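Local atomic coordinates of putative fimbrial subunit (Corynebacterium diphtheriae, PDB entry 4HSQ), a protein that forms domains D2 and D3 of the major pilin SpaD, a calcium-binding surface protein whose copies probably assemble into the shaft of an adhesive pilus. Residues Ser252-Asp255 / Asp261-Thr264; Phe223-Thr228 / Leu265-Lys270. All coordinates share one frame; numbering follows the deposited sequence.

Contact 1: Ser252-Asp255 / Asp261-Thr264. With CA (calcium ion), chain B.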
loop_
_atom_site.group_PDB
_atom_site.type_symbol
_atom_site.label_atom_id
_atom_site.label_comp_id
_atom_site.label_asym_id
_atom_site.label_seq_id
_atom_site.Cartn_x
_atom_site.Cartn_y
_atom_site.Cartn_z
ATOM N N SER A 252 -12.589 9.936 -4.379
ATOM C CA SER A 252 -12.280 11.301 -4.844
ATOM C C SER A 252 -13.485 12.247 -4.734
ATOM O O SER A 252 -13.273 13.449 -4.583
ATOM C CB SER A 252 -11.847 11.275 -6.308
ATOM O OG SER A 252 -11.525 12.607 -6.643
ATOM N N GLU A 253 -14.727 11.728 -4.841
ATOM C CA GLU A 253 -15.923 12.591 -4.690
ATOM C C GLU A 253 -15.857 13.360 -3.383
ATOM O O GLU A 253 -15.305 12.858 -2.407
ATOM C CB GLU A 253 -17.209 11.768 -4.727
ATOM C CG GLU A 253 -17.516 11.255 -6.110
ATOM C CD GLU A 253 -18.950 10.788 -6.256
ATOM O OE1 GLU A 253 -19.862 11.648 -6.343
ATOM O OE2 GLU A 253 -19.158 9.554 -6.281
ATOM N N LYS A 254 -16.373 14.589 -3.353
ATOM C CA LYS A 254 -16.276 15.324 -2.112
ATOM C C LYS A 254 -17.483 16.194 -1.841
ATOM O O LYS A 254 -18.285 16.467 -2.743
ATOM C CB LYS A 254 -14.980 16.159 -2.030
ATOM C CG LYS A 254 -14.618 16.995 -3.213
ATOM C CD LYS A 254 -13.252 17.607 -2.947
ATOM C CE LYS A 254 -12.825 18.581 -4.022
ATOM N NZ LYS A 254 -13.556 19.873 -3.898
ATOM N N ASP A 255 -17.606 16.597 -0.562
ATOM C CA ASP A 255 -18.643 17.494 -0.031
ATOM C C ASP A 255 -20.063 16.943 -0.175
ATOM O O ASP A 255 -21.023 17.718 -0.265
ATOM C CB ASP A 255 -18.516 18.887 -0.666
ATOM C CG ASP A 255 -17.221 19.588 -0.298
ATOM O OD1 ASP A 255 -16.862 19.590 0.907
ATOM O OD2 ASP A 255 -16.602 20.182 -1.190
ATOM N N ASP A 261 -13.839 14.309 2.082
ATOM C CA ASP A 261 -12.810 14.951 1.297
ATOM C C ASP A 261 -12.397 13.995 0.172
ATOM O O ASP A 261 -13.008 12.931 0.002
ATOM C CB ASP A 261 -11.644 15.426 2.177
ATOM C CG ASP A 261 -10.911 14.330 2.914
ATOM O OD1 ASP A 261 -10.913 13.201 2.428
ATOM O OD2 ASP A 261 -10.242 14.639 3.919
ATOM N N GLU A 262 -11.399 14.378 -0.615
ATOM C CA GLU A 262 -11.000 13.595 -1.773
ATOM C C GLU A 262 -10.183 12.321 -1.423
ATOM O O GLU A 262 -9.881 11.564 -2.334
ATOM C CB GLU A 262 -10.239 14.493 -2.789
ATOM C CG GLU A 262 -8.874 14.981 -2.329
ATOM C CD GLU A 262 -8.849 16.302 -1.576
ATOM O OE1 GLU A 262 -9.827 16.619 -0.853
ATOM O OE2 GLU A 262 -7.825 17.014 -1.693
ATOM N N VAL A 263 -9.830 12.077 -0.121
ATOM C CA VAL A 263 -9.050 10.873 0.248
ATOM C C VAL A 263 -9.901 9.930 1.138
ATOM O O VAL A 263 -9.402 8.896 1.609
ATOM C CB VAL A 263 -7.673 11.200 0.930
ATOM C CG1 VAL A 263 -6.789 12.051 0.028
ATOM C CG2 VAL A 263 -7.852 11.882 2.303
ATOM N N THR A 264 -11.157 10.315 1.389
ATOM C CA THR A 264 -12.077 9.594 2.276
ATOM C C THR A 264 -13.391 9.273 1.589
ATOM O O THR A 264 -14.004 10.129 0.961
ATOM C CB THR A 264 -12.380 10.439 3.549
ATOM O OG1 THR A 264 -11.149 10.952 4.074
ATOM C CG2 THR A 264 -13.129 9.642 4.643
HETATM CA CA CA B . -14.546 11.487 -0.737
HETATM O O HOH W 1 -16.218 9.812 -1.471
#

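Contact 2: Phe223-Thr228 / Leu265-Lys270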
loop_
_atom_site.group_PDB
_atom_site.type_symbol
_atom_site.label_atom_id
_atom_site.label_comp_id
_atom_site.label_asym_id
_atom_site.label_seq_id
_atom_site.Cartn_x
_atom_site.Cartn_y
_atom_site.Cartn_z
ATOM N N PHE A 223 -15.292 -4.055 -0.456
ATOM C CA PHE A 223 -15.173 -4.190 0.990
ATOM C C PHE A 223 -16.588 -4.253 1.519
ATOM O O PHE A 223 -17.496 -3.719 0.889
ATOM C CB PHE A 223 -14.379 -3.035 1.635
ATOM C CG PHE A 223 -12.894 -3.144 1.423
ATOM C CD1 PHE A 223 -12.132 -4.053 2.154
ATOM C CD2 PHE A 223 -12.240 -2.297 0.536
ATOM C CE1 PHE A 223 -10.757 -4.140 1.971
ATOM C CE2 PHE A 223 -10.864 -2.380 0.365
ATOM C CZ PHE A 223 -10.136 -3.312 1.062
ATOM N N CYS A 224 -16.775 -4.869 2.677
ATOM C CA CYS A 224 -18.075 -4.987 3.316
ATOM C C CYS A 224 -17.910 -4.630 4.784
ATOM O O CYS A 224 -16.974 -5.103 5.419
ATOM C CB CYS A 224 -18.632 -6.405 3.150
ATOM S SG CYS A 224 -19.497 -6.676 1.582
ATOM N N LEU A 225 -18.816 -3.840 5.322
ATOM C CA LEU A 225 -18.869 -3.514 6.762
ATOM C C LEU A 225 -19.949 -4.352 7.367
ATOM O O LEU A 225 -21.062 -4.327 6.872
ATOM C CB LEU A 225 -19.204 -2.019 6.979
ATOM C CG LEU A 225 -18.085 -1.064 6.589
ATOM C CD1 LEU A 225 -18.639 0.306 6.254
ATOM C CD2 LEU A 225 -17.073 -0.965 7.710
ATOM N N LYS A 226 -19.635 -5.091 8.427
ATOM C CA LYS A 226 -20.585 -5.922 9.140
ATOM C C LYS A 226 -20.849 -5.275 10.475
ATOM O O LYS A 226 -19.931 -5.172 11.270
ATOM C CB LYS A 226 -20.008 -7.340 9.332
ATOM C CG LYS A 226 -20.995 -8.292 9.967
ATOM C CD LYS A 226 -20.338 -9.624 10.256
ATOM C CE LYS A 226 -21.352 -10.641 10.726
ATOM N NZ LYS A 226 -20.731 -11.967 10.979
ATOM N N GLU A 227 -22.072 -4.840 10.726
ATOM C CA GLU A 227 -22.398 -4.250 12.029
ATOM C C GLU A 227 -22.641 -5.377 12.994
ATOM O O GLU A 227 -23.550 -6.170 12.784
ATOM C CB GLU A 227 -23.602 -3.336 11.912
ATOM C CG GLU A 227 -23.809 -2.501 13.162
ATOM C CD GLU A 227 -25.022 -1.606 13.067
ATOM O OE1 GLU A 227 -25.439 -1.266 11.936
ATOM O OE2 GLU A 227 -25.558 -1.242 14.133
ATOM N N THR A 228 -21.771 -5.515 13.993
ATOM C CA THR A 228 -21.850 -6.653 14.926
ATOM C C THR A 228 -22.612 -6.277 16.200
ATOM O O THR A 228 -23.141 -7.167 16.873
ATOM C CB THR A 228 -20.447 -7.192 15.237
ATOM O OG1 THR A 228 -19.640 -6.107 15.672
ATOM C CG2 THR A 228 -19.782 -7.850 13.996
ATOM N N LEU A 265 -13.839 8.054 1.778
ATOM C CA LEU A 265 -15.154 7.631 1.365
ATOM C C LEU A 265 -15.962 7.620 2.637
ATOM O O LEU A 265 -15.499 7.064 3.626
ATOM C CB LEU A 265 -15.119 6.267 0.699
ATOM C CG LEU A 265 -16.423 5.840 0.014
ATOM C CD1 LEU A 265 -16.114 5.103 -1.273
ATOM C CD2 LEU A 265 -17.239 4.939 0.911
ATOM N N VAL A 266 -17.137 8.248 2.630
ATOM C CA VAL A 266 -18.018 8.313 3.795
ATOM C C VAL A 266 -19.208 7.395 3.541
ATOM O O VAL A 266 -19.897 7.517 2.525
ATOM C CB VAL A 266 -18.484 9.768 4.157
ATOM C CG1 VAL A 266 -19.441 9.769 5.349
ATOM C CG2 VAL A 266 -17.312 10.690 4.420
ATOM N N SER A 267 -19.431 6.477 4.462
ATOM C CA SER A 267 -20.535 5.518 4.429
ATOM C C SER A 267 -21.514 5.824 5.565
ATOM O O SER A 267 -21.113 5.700 6.718
ATOM C CB SER A 267 -19.985 4.100 4.596
ATOM O OG SER A 267 -21.029 3.138 4.561
ATOM N N GLU A 268 -22.778 6.213 5.255
ATOM C CA GLU A 268 -23.811 6.476 6.288
ATOM C C GLU A 268 -24.619 5.243 6.475
ATOM O O GLU A 268 -25.111 4.701 5.489
ATOM C CB GLU A 268 -24.749 7.641 5.924
ATOM C CG GLU A 268 -24.109 9.006 5.959
ATOM C CD GLU A 268 -25.066 10.182 6.015
ATOM O OE1 GLU A 268 -26.244 10.031 5.617
ATOM O OE2 GLU A 268 -24.618 11.269 6.442
ATOM N N ILE A 269 -24.690 4.732 7.714
ATOM C CA ILE A 269 -25.377 3.470 8.011
ATOM C C ILE A 269 -26.474 3.782 9.012
ATOM O O ILE A 269 -26.217 4.449 10.023
ATOM C CB ILE A 269 -24.375 2.376 8.500
ATOM C CG1 ILE A 269 -23.347 2.066 7.364
ATOM C CG2 ILE A 269 -25.128 1.087 8.935
ATOM C CD1 ILE A 269 -22.161 1.288 7.721
ATOM N N LYS A 270 -27.703 3.333 8.705
ATOM C CA LYS A 270 -28.868 3.665 9.528
ATOM C C LYS A 270 -29.210 2.542 10.516
ATOM O O LYS A 270 -28.897 1.376 10.284
ATOM C CB LYS A 270 -30.105 3.983 8.652
ATOM C CG LYS A 270 -29.881 4.906 7.459
ATOM C CD LYS A 270 -30.021 6.380 7.804
ATOM C CE LYS A 270 -29.947 7.231 6.555
ATOM N NZ LYS A 270 -29.698 8.661 6.872
#

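Contact 1: Ser252-Asp255 / Asp261-Thr264
Ser-252 and Glu-262 bring the two backbones together: Ser-252 CA lies 3.5 Å from Glu-262 O in a CA-H...O contact with an angle of 154° at the hydrogen. Neither segment runs as a strand here, and no conventional hydrogen bond joins them; the chief tie is a calcium ion. Glu-253 O binds it at 2.3 Å, while Asp-261 O and Thr-264 O each do so at 2.2 Å. Glu-253 O and Thr-264 O stand almost diametrically across the metal, about 175° apart, and a water sits opposite Asp-261 O. The shared ion explains why Glu-253 O and Asp-261 O, two acceptors, can approach to 3.3 Å.

A type I turn from Asp-261 to Thr-264 carries two of these ligands, at its first and last residues. Its side chain of note is Asp-261: OD1 accepts Val-263 N at 3.0 Å, making an Asx turn, and Thr-264 OG1 at 2.8 Å. These donors come from opposite faces of the carboxylate, both well out of its plane, so one oxygen clamps the turn between backbone and hydroxyl. With CG between its own N and carbonyl carbon (chi1 68°) and the chain bent at chi2, Glu-262 lies alongside Lys-254, pointing the same way, and its OE1 comes 4.1 Å from Lys-254 CD. The ammonium and carboxylate do not meet, so any attraction is probably modest. Glu-262 N is buried here without a partner.

Ile-251 O, from helix 248-252, and Asp-260 OD1 complete six ligands around the calcium. The site thus gathers the exposed loop that follows this helix just where strand 264-271 begins; on the strand side, Val-263 and Thr-264 pack on Lys-148 of strand 142-155.

Contact 2: Phe223-Thr228 / Leu265-Lys270
The carboxylate of Glu-227 meets the side of Ile-269: OE1 lies 3.8 Å from Ile-269 CG2, with that methyl lying beyond the oxygen and tilted about 32° out of the carboxylate plane. The other oxygen, OE2, lies near the side chain of Asn-271, and the Glu-227 side chain also touches Lys-153 and Phe-168. With CG anti to the backbone N (chi1 -169°) and the chain extended beyond it, Glu-227 slides past Ile-269 in the opposite direction.

These side chains bridge the layers of a beta sandwich in the prealbumin-like domain. Strand 222-229 belongs to one sheet and strand 264-271 to the other; the short segments' axes come no nearer than 10.5 Å. Lys-153, Asn-271 and Glu-227 form a grouping consistent with the Lys-Asn isopeptide site of CnaB-type pilin domains.

Leu-225 fills the next position along the interface. Its CD1 packs against Ile-269 CD1 at 3.9 Å, the two chains meeting at a slant, and the same methyl reaches Ser-267 OG at 4.1 Å. Val-151 of strand 142-155 also touches Leu-225, while Phe-168 packs against Ile-269 from strand 167-173.

Contact 1 is a surface loop held by metal coordination, whereas contact 2 is buried and rests on side-chain packing without a hydrogen bond between its segments. Segment 261-264 runs directly into 265-270: Thr-264, which gives the calcium a carbonyl, opens the strand that Leu-265 continues, and contact 1 lies nested within the chain segment closed by contact 2. Their centres are about 17 Å apart, and beyond that covalent join they do not touch. Mostly backbone oxygens, with Asp-260 and a water, hold the metal where strand 264-271 starts, while further along it the inward side chains of Ser-267 and Ile-269 face the opposing sheet.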